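Local coordinates for protein O-succinylhomoserine sulfhydrylase (Mycobacterium tuberculosis, PDB 3NDN) that probably catalyses the pyridoxal phosphate-dependent formation of L-homocysteine from O-succinyl-L-homoserine and hydrogen sulfide, a step of methionine biosynthesis, at residues A288-E293 with D401-I406; N296-V301 with D408-L413. All blocks are in the same frame, centred on the assembly; numbering follows the deposited sequence.

Contact 1 joins helix 277-296, and contact 2 the loop after it, to helix 402-413, in the C-terminal part of this fold-type I PLP enzyme, where the five-stranded sheet lies. The segments alternate along the chain, 288-293, 296-301, 401-406, 408-413, and the helices run in roughly the same direction, so the contacts follow one another along the pair. Contact 1 lies at the start of helix 402-413 and contact 2 at its end, their centres about 11 Å apart, with Ile291 CG2 packed on Ile409 CD1 between them. Segment 296-301 leads into strand 301-305, an outermost strand of that sheet within the chain. Together they join the last helix to the long helix and its exit turn.

Contact 1. Residues A288-E293 with D401-I406; sequences AQRIAE and DTDDLI
Two helices of the C-terminal part of this fold-type I PLP enzyme pack side by side here, running in roughly the same direction: the axes of 288-293 and 402-406 cross at -32° and come within 10.5 Å. The polar part is a salt bridge at the outer edge. Arg290 starts with CG beside the backbone N, bends at chi3 (56°), and sends NH2 to Asp403 OD1 at 3.1 Å. The carboxylate oxygen lies near the guanidinium plane and is met almost along its C-O axis; the two planes stand 71° apart, and NH2 makes the one hydrogen bond between the two groups. Thr402 lies beneath the same guanidinium, its CG2 over the centre of one face and 3.8 Å from Arg290 CZ. That methyl is anti to the backbone N; the hydroxyl, beside the N, instead hydrogen-bonds Ser287 one turn earlier in the long helix. Apolar contacts fill the deeper side, where Ile291 reaches Leu405 with CD1 and slides antiparallel past Ile406. At the start of the second helix Asp401 is the N-cap, accepting weakly from the backbone N of Asp403 and Asp404; Asp404 itself bonds Thr29 and Ser26 of a second subunit, so this helix start also faces the subunit interface. Ile291 CG1 meets Ile406 CG1 at 4.1 Å.

Contact 2. Residues N296-V301 with D408-L413; sequences NGHPSV and DIDRAL
After helix 277-296 the chain makes a type I beta turn from His298 to Val301, closed by Val301 N to His298 O at 3.2 Å, and this turn faces the last turns of helix 402-413. The His298 imidazole carries the contact. With CG anti to the backbone N (chi1 -161°), its ring reaches across to the helix and is held at both nitrogens: ND1 accepts from Ser300 N at 3.2 Å, and NE2 donates to Asp410 OD1 at 3.0 Å. The second bond is in the ring plane but bent, 135° at the hydrogen, and the carboxylate stands 78° to the ring. With ND1 an acceptor, the ring is probably neutral, its proton on NE2, though Asp410 would favour a second one. Leu413 CD1 sits over the centre of one face, 3.8 Å from the ring centroid, a CH-pi contact; Pro299 CD covers the opposite face toward the rim. The same methyl touches Val301 CG2 more loosely, at 4.4 Å, while Ser300 CB packs against Leu413 CD2. Leu413 also rests on Leu295 of the long helix. This is a His-carboxylate hydrogen bond at the surface, joining a helix-to-strand turn to the C-terminal helix of the fold.

Contact 1. Residues A288-E293 with D401-I406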
loop_
_atom_site.group_PDB
_atom_site.type_symbol
_atom_site.label_atom_id
_atom_site.label_comp_id
_atom_site.label_asym_id
_atom_site.label_seq_id
_atom_site.Cartn_x
_atom_site.Cartn_y
_atom_site.Cartn_z
ATOM N N ALA A 288 -12.129 -6.701 29.393
ATOM C CA ALA A 288 -11.106 -7.352 30.241
ATOM C C ALA A 288 -11.514 -7.364 31.743
ATOM O O ALA A 288 -11.285 -8.363 32.463
ATOM C CB ALA A 288 -9.766 -6.681 30.042
ATOM N N GLN A 289 -12.146 -6.277 32.203
ATOM C CA GLN A 289 -12.668 -6.193 33.587
ATOM C C GLN A 289 -13.680 -7.314 33.847
ATOM O O GLN A 289 -13.630 -7.964 34.893
ATOM C CB GLN A 289 -13.319 -4.815 33.821
ATOM C CG GLN A 289 -13.918 -4.587 35.214
ATOM C CD GLN A 289 -12.890 -4.155 36.248
ATOM O OE1 GLN A 289 -12.061 -3.278 35.999
ATOM N NE2 GLN A 289 -12.970 -4.745 37.434
ATOM N N ARG A 290 -14.601 -7.535 32.902
ATOM C CA ARG A 290 -15.599 -8.611 33.025
ATOM C C ARG A 290 -14.969 -10.011 33.022
ATOM O O ARG A 290 -15.406 -10.896 33.757
ATOM C CB ARG A 290 -16.678 -8.533 31.918
ATOM C CG ARG A 290 -17.743 -7.443 32.088
ATOM C CD ARG A 290 -18.860 -7.559 31.020
ATOM N NE ARG A 290 -19.479 -8.886 31.031
ATOM C CZ ARG A 290 -20.271 -9.388 30.082
ATOM N NH1 ARG A 290 -20.587 -8.684 29.000
ATOM N NH2 ARG A 290 -20.756 -10.617 30.220
ATOM N N ILE A 291 -13.969 -10.210 32.167
ATOM C CA ILE A 291 -13.253 -11.497 32.052
ATOM C C ILE A 291 -12.432 -11.806 33.323
ATOM O O ILE A 291 -12.403 -12.956 33.791
ATOM C CB ILE A 291 -12.400 -11.558 30.714
ATOM C CG1 ILE A 291 -13.329 -11.703 29.501
ATOM C CG2 ILE A 291 -11.385 -12.729 30.721
ATOM C CD1 ILE A 291 -12.702 -11.318 28.137
ATOM N N ALA A 292 -11.804 -10.782 33.897
ATOM C CA ALA A 292 -11.050 -10.929 35.147
ATOM C C ALA A 292 -11.958 -11.363 36.301
ATOM O O ALA A 292 -11.603 -12.257 37.077
ATOM C CB ALA A 292 -10.338 -9.627 35.496
ATOM N N GLU A 293 -13.142 -10.746 36.388
ATOM C CA GLU A 293 -14.128 -11.099 37.408
ATOM C C GLU A 293 -14.686 -12.528 37.230
ATOM O O GLU A 293 -14.926 -13.243 38.219
ATOM C CB GLU A 293 -15.251 -10.041 37.443
ATOM C CG GLU A 293 -14.772 -8.658 37.916
ATOM C CD GLU A 293 -15.770 -7.535 37.639
ATOM O OE1 GLU A 293 -16.752 -7.759 36.893
ATOM O OE2 GLU A 293 -15.557 -6.415 38.157
ATOM N N ASP A 401 -17.415 -10.187 20.912
ATOM C CA ASP A 401 -18.461 -10.175 21.960
ATOM C C ASP A 401 -17.937 -10.787 23.268
ATOM O O ASP A 401 -17.349 -11.861 23.254
ATOM C CB ASP A 401 -19.702 -10.944 21.482
ATOM C CG ASP A 401 -20.884 -10.817 22.437
ATOM O OD1 ASP A 401 -21.614 -9.810 22.360
ATOM O OD2 ASP A 401 -21.101 -11.737 23.258
ATOM N N THR A 402 -18.129 -10.089 24.387
ATOM C CA THR A 402 -17.614 -10.557 25.688
ATOM C C THR A 402 -18.205 -11.920 26.082
ATOM O O THR A 402 -17.518 -12.774 26.659
ATOM C CB THR A 402 -17.834 -9.506 26.817
ATOM O OG1 THR A 402 -17.317 -8.239 26.390
ATOM C CG2 THR A 402 -17.115 -9.925 28.103
ATOM N N ASP A 403 -19.476 -12.121 25.750
ATOM C CA ASP A 403 -20.157 -13.390 26.017
ATOM C C ASP A 403 -19.572 -14.560 25.216
ATOM O O ASP A 403 -19.518 -15.679 25.706
ATOM C CB ASP A 403 -21.661 -13.264 25.716
ATOM C CG ASP A 403 -22.383 -12.310 26.664
ATOM O OD1 ASP A 403 -21.943 -12.141 27.833
ATOM O OD2 ASP A 403 -23.420 -11.752 26.232
ATOM N N ASP A 404 -19.152 -14.306 23.976
ATOM C CA ASP A 404 -18.569 -15.353 23.133
ATOM C C ASP A 404 -17.180 -15.757 23.676
ATOM O O ASP A 404 -16.807 -16.934 23.618
ATOM C CB ASP A 404 -18.445 -14.898 21.657
ATOM C CG ASP A 404 -19.805 -14.754 20.932
ATOM O OD1 ASP A 404 -20.783 -15.447 21.282
ATOM O OD2 ASP A 404 -19.884 -13.949 19.969
ATOM N N LEU A 405 -16.426 -14.783 24.193
ATOM C CA LEU A 405 -15.088 -15.043 24.765
ATOM C C LEU A 405 -15.168 -15.838 26.083
ATOM O O LEU A 405 -14.386 -16.775 26.303
ATOM C CB LEU A 405 -14.306 -13.742 24.960
ATOM C CG LEU A 405 -13.864 -12.979 23.688
ATOM C CD1 LEU A 405 -13.422 -11.562 24.017
ATOM C CD2 LEU A 405 -12.738 -13.739 22.958
ATOM N N ILE A 406 -16.095 -15.446 26.948
ATOM C CA ILE A 406 -16.347 -16.168 28.214
ATOM C C ILE A 406 -16.762 -17.623 27.982
ATOM O O ILE A 406 -16.256 -18.526 28.653
ATOM C CB ILE A 406 -17.339 -15.400 29.139
ATOM C CG1 ILE A 406 -16.624 -14.188 29.750
ATOM C CG2 ILE A 406 -17.862 -16.318 30.270
ATOM C CD1 ILE A 406 -17.531 -13.124 30.359
#

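Contact 2. Residues N296-V301 with D408-L413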
loop_
_atom_site.group_PDB
_atom_site.type_symbol
_atom_site.label_atom_id
_atom_site.label_comp_id
_atom_site.label_asym_id
_atom_site.label_seq_id
_atom_site.Cartn_x
_atom_site.Cartn_y
_atom_site.Cartn_z
ATOM N N ASN A 296 -11.887 -14.930 38.312
ATOM C CA ASN A 296 -11.770 -14.828 39.775
ATOM C C ASN A 296 -12.784 -15.716 40.513
ATOM O O ASN A 296 -12.477 -16.269 41.564
ATOM C CB ASN A 296 -11.912 -13.360 40.209
ATOM C CG ASN A 296 -11.562 -13.129 41.675
ATOM O OD1 ASN A 296 -10.559 -13.628 42.184
ATOM N ND2 ASN A 296 -12.380 -12.335 42.349
ATOM N N GLY A 297 -13.978 -15.871 39.940
ATOM C CA GLY A 297 -15.021 -16.697 40.540
ATOM C C GLY A 297 -15.097 -18.152 40.092
ATOM O O GLY A 297 -15.977 -18.886 40.543
ATOM N N HIS A 298 -14.184 -18.572 39.217
ATOM C CA HIS A 298 -14.222 -19.915 38.622
ATOM C C HIS A 298 -13.488 -20.958 39.486
ATOM O O HIS A 298 -12.389 -20.669 39.992
ATOM C CB HIS A 298 -13.607 -19.864 37.212
ATOM C CG HIS A 298 -13.974 -21.029 36.344
ATOM N ND1 HIS A 298 -13.323 -22.242 36.406
ATOM C CD2 HIS A 298 -14.930 -21.165 35.394
ATOM C CE1 HIS A 298 -13.860 -23.075 35.532
ATOM N NE2 HIS A 298 -14.836 -22.446 34.902
ATOM N N PRO A 299 -14.071 -22.178 39.650
ATOM C CA PRO A 299 -13.464 -23.178 40.547
ATOM C C PRO A 299 -12.114 -23.741 40.090
ATOM O O PRO A 299 -11.358 -24.235 40.926
ATOM C CB PRO A 299 -14.512 -24.312 40.607
ATOM C CG PRO A 299 -15.759 -23.749 40.055
ATOM C CD PRO A 299 -15.345 -22.669 39.085
ATOM N N SER A 300 -11.820 -23.675 38.790
ATOM C CA SER A 300 -10.537 -24.172 38.251
ATOM C C SER A 300 -9.363 -23.202 38.440
ATOM O O SER A 300 -8.210 -23.546 38.139
ATOM C CB SER A 300 -10.669 -24.508 36.757
ATOM O OG SER A 300 -11.564 -25.583 36.543
ATOM N N VAL A 301 -9.656 -22.002 38.944
ATOM C CA VAL A 301 -8.682 -20.913 38.997
ATOM C C VAL A 301 -8.163 -20.643 40.425
ATOM O O VAL A 301 -8.954 -20.370 41.322
ATOM C CB VAL A 301 -9.299 -19.622 38.364
ATOM C CG1 VAL A 301 -8.346 -18.439 38.439
ATOM C CG2 VAL A 301 -9.721 -19.886 36.903
ATOM N N ASP A 408 -15.926 -19.472 25.349
ATOM C CA ASP A 408 -14.723 -20.184 24.875
ATOM C C ASP A 408 -13.769 -20.528 26.023
ATOM O O ASP A 408 -13.197 -21.618 26.057
ATOM C CB ASP A 408 -13.985 -19.351 23.787
ATOM C CG ASP A 408 -12.965 -20.177 22.967
ATOM O OD1 ASP A 408 -13.227 -21.367 22.666
ATOM O OD2 ASP A 408 -11.906 -19.618 22.576
ATOM N N ILE A 409 -13.594 -19.595 26.955
ATOM C CA ILE A 409 -12.739 -19.821 28.127
ATOM C C ILE A 409 -13.352 -20.902 29.058
ATOM O O ILE A 409 -12.651 -21.806 29.501
ATOM C CB ILE A 409 -12.471 -18.498 28.893
ATOM C CG1 ILE A 409 -11.697 -17.502 28.006
ATOM C CG2 ILE A 409 -11.697 -18.743 30.201
ATOM C CD1 ILE A 409 -11.666 -16.060 28.590
ATOM N N ASP A 410 -14.656 -20.816 29.311
ATOM C CA ASP A 410 -15.344 -21.790 30.190
ATOM C C ASP A 410 -15.299 -23.227 29.645
ATOM O O ASP A 410 -15.120 -24.185 30.413
ATOM C CB ASP A 410 -16.796 -21.354 30.453
ATOM C CG ASP A 410 -17.430 -22.068 31.670
ATOM O OD1 ASP A 410 -16.845 -22.059 32.772
ATOM O OD2 ASP A 410 -18.531 -22.622 31.520
ATOM N N ARG A 411 -15.458 -23.381 28.332
ATOM C CA ARG A 411 -15.345 -24.694 27.700
ATOM C C ARG A 411 -13.912 -25.226 27.814
ATOM O O ARG A 411 -13.708 -26.406 28.112
ATOM C CB ARG A 411 -15.824 -24.663 26.240
ATOM C CG ARG A 411 -17.329 -24.417 26.102
ATOM C CD ARG A 411 -17.874 -24.844 24.739
ATOM N NE ARG A 411 -17.768 -23.775 23.746
ATOM C CZ ARG A 411 -18.721 -22.878 23.487
ATOM N NH1 ARG A 411 -19.877 -22.907 24.149
ATOM N NH2 ARG A 411 -18.516 -21.945 22.560
ATOM N N ALA A 412 -12.932 -24.349 27.593
ATOM C CA ALA A 412 -11.509 -24.725 27.663
ATOM C C ALA A 412 -11.070 -25.159 29.073
ATOM O O ALA A 412 -10.215 -26.038 29.213
ATOM C CB ALA A 412 -10.617 -23.592 27.127
ATOM N N LEU A 413 -11.658 -24.549 30.102
ATOM C CA LEU A 413 -11.361 -24.889 31.511
ATOM C C LEU A 413 -12.112 -26.130 32.014
ATOM O O LEU A 413 -11.659 -26.817 32.938
ATOM C CB LEU A 413 -11.690 -23.705 32.441
ATOM C CG LEU A 413 -10.800 -22.456 32.440
ATOM C CD1 LEU A 413 -11.496 -21.292 33.141
ATOM C CD2 LEU A 413 -9.452 -22.759 33.083
#